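Local structure of transketolase (Campylobacter jejuni, 3L84) at residues A[426-431]-A[435-440]. The protein belongs to the transketolase family of thiamine diphosphate-dependent enzymes and carries the thiamine diphosphate-binding, pyrimidine-binding and C-terminal domains of that family. Numbering follows the deposited sequence.
Sequences RIAALM and HFFIFT
The last turns of helix 418-431 pack against the start of strand 436-440 and H435 just before it, in a beta-alpha-beta unit, opened by strand 408-414, of the parallel sheet in the pyrimidine-binding domain. Within residues 426-431 a single methyl makes the contact: A428 CB points at the strand and approaches two rings, H435 and F437. It lies near the plane of the F437 ring, at its edge, with A428 CB 4.2 Å from F437 CE2. Toward the imidazole it comes obliquely, A428 CB standing 4.3 Å from H435 ND1.

The two rings overlap in an offset fashion, their planes moderately inclined, because alternate residues of an extended chain project to the same side. F437 CZ sits over the centre of the H435 ring, 3.3 Å above its plane, while H435 NE2 lies over the F437 face nearer the rim. CG anti to the backbone N (chi1 176°) carries the H435 imidazole out to where N399 OD1 of helix 391-404 holds ND1 and S411 OG of strand 408-414 holds NE2, fixing the ring's rotation. F437 also touches A425, one turn earlier, and meets the ring of F468.

The far side of the helix faces the second subunit, where R426 forms a salt bridge with E457 of that chain. Residues 426-431 and 435-440 thus meet by a small buried van der Waals contact, with A428 CB against the F437 edge as its apolar part, while neighbouring elements satisfy both imidazole nitrogens; the ring links strand 408-414 to helix 391-404 beside the methyl of A428.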
# COMPACT_ATOMS: atom_id res chain seq x y z
N ARG A 426 -4.09 -5.27 7.20
CA ARG A 426 -3.80 -5.01 8.58
C ARG A 426 -5.07 -4.82 9.39
O ARG A 426 -5.11 -5.26 10.54
CB ARG A 426 -2.91 -3.78 8.69
CG ARG A 426 -2.18 -3.70 10.00
CD ARG A 426 -1.27 -2.44 10.10
NE ARG A 426 -0.30 -2.58 11.17
CZ ARG A 426 -0.38 -2.01 12.37
NH1 ARG A 426 -1.37 -1.21 12.68
NH2 ARG A 426 0.59 -2.24 13.24
N ILE A 427 -6.08 -4.16 8.84
CA ILE A 427 -7.36 -4.04 9.53
C ILE A 427 -8.01 -5.42 9.73
O ILE A 427 -8.60 -5.69 10.79
CB ILE A 427 -8.30 -3.08 8.80
CG1 ILE A 427 -7.75 -1.65 8.78
CG2 ILE A 427 -9.70 -3.10 9.43
CD1 ILE A 427 -7.94 -0.92 10.14
N ALA A 428 -7.93 -6.29 8.74
CA ALA A 428 -8.42 -7.66 8.92
C ALA A 428 -7.76 -8.32 10.12
O ALA A 428 -8.41 -9.01 10.93
CB ALA A 428 -8.20 -8.47 7.65
N ALA A 429 -6.44 -8.18 10.21
CA ALA A 429 -5.67 -8.74 11.31
C ALA A 429 -6.05 -8.12 12.64
O ALA A 429 -6.25 -8.84 13.63
CB ALA A 429 -4.18 -8.58 11.01
N LEU A 430 -6.16 -6.80 12.70
CA LEU A 430 -6.55 -6.10 13.92
C LEU A 430 -7.88 -6.61 14.44
O LEU A 430 -8.06 -6.76 15.65
CB LEU A 430 -6.62 -4.58 13.64
CG LEU A 430 -5.24 -3.89 13.68
CD1 LEU A 430 -5.24 -2.61 12.80
CD2 LEU A 430 -4.80 -3.58 15.11
N MSE A 431 -8.84 -6.85 13.53
CA MSE A 431 -10.18 -7.29 13.93
C MSE A 431 -10.30 -8.81 14.11
O MSE A 431 -11.28 -9.28 14.67
CB MSE A 431 -11.18 -6.93 12.84
CG MSE A 431 -11.41 -5.44 12.67
SE MSE A 431 -12.99 -5.04 11.61
CE MSE A 431 -12.39 -5.59 9.84
N HIS A 435 -11.15 -13.65 6.70
CA HIS A 435 -10.99 -13.08 5.36
C HIS A 435 -9.71 -13.71 4.83
O HIS A 435 -8.68 -13.73 5.53
CB HIS A 435 -10.85 -11.55 5.47
CG HIS A 435 -10.58 -10.81 4.19
ND1 HIS A 435 -10.50 -9.43 4.17
CD2 HIS A 435 -10.34 -11.21 2.92
CE1 HIS A 435 -10.22 -9.02 2.94
NE2 HIS A 435 -10.11 -10.09 2.16
N PHE A 436 -9.80 -14.34 3.66
CA PHE A 436 -8.68 -15.12 3.12
C PHE A 436 -8.03 -14.39 1.96
O PHE A 436 -8.71 -13.87 1.09
CB PHE A 436 -9.21 -16.50 2.68
CG PHE A 436 -10.05 -17.16 3.74
CD1 PHE A 436 -9.47 -17.64 4.89
CD2 PHE A 436 -11.41 -17.21 3.64
CE1 PHE A 436 -10.22 -18.17 5.88
CE2 PHE A 436 -12.18 -17.76 4.66
CZ PHE A 436 -11.59 -18.20 5.78
N PHE A 437 -6.72 -14.33 1.96
CA PHE A 437 -5.94 -13.60 0.97
C PHE A 437 -5.19 -14.59 0.11
O PHE A 437 -4.46 -15.44 0.63
CB PHE A 437 -4.97 -12.61 1.68
CG PHE A 437 -5.67 -11.48 2.40
CD1 PHE A 437 -5.80 -10.24 1.80
CD2 PHE A 437 -6.23 -11.67 3.64
CE1 PHE A 437 -6.48 -9.21 2.46
CE2 PHE A 437 -6.92 -10.64 4.28
CZ PHE A 437 -7.03 -9.45 3.67
N ILE A 438 -5.36 -14.48 -1.19
CA ILE A 438 -4.84 -15.46 -2.16
C ILE A 438 -3.79 -14.71 -2.96
O ILE A 438 -4.11 -13.79 -3.71
CB ILE A 438 -5.96 -15.99 -3.09
CG1 ILE A 438 -7.20 -16.50 -2.33
CG2 ILE A 438 -5.41 -17.02 -4.06
CD1 ILE A 438 -6.96 -17.44 -1.28
N PHE A 439 -2.53 -15.11 -2.81
CA PHE A 439 -1.40 -14.42 -3.44
C PHE A 439 -0.63 -15.40 -4.30
O PHE A 439 0.16 -16.18 -3.77
CB PHE A 439 -0.48 -13.82 -2.38
CG PHE A 439 -1.10 -12.77 -1.47
CD1 PHE A 439 -1.92 -11.78 -1.96
CD2 PHE A 439 -0.80 -12.76 -0.13
CE1 PHE A 439 -2.42 -10.80 -1.10
CE2 PHE A 439 -1.30 -11.79 0.72
CZ PHE A 439 -2.11 -10.83 0.24
N THR A 440 -0.77 -15.31 -5.61
CA THR A 440 -0.06 -16.20 -6.50
C THR A 440 1.19 -15.52 -7.02
O THR A 440 1.49 -14.35 -6.69
CB THR A 440 -0.93 -16.70 -7.66
OG1 THR A 440 -1.14 -15.65 -8.62
CG2 THR A 440 -2.28 -17.21 -7.15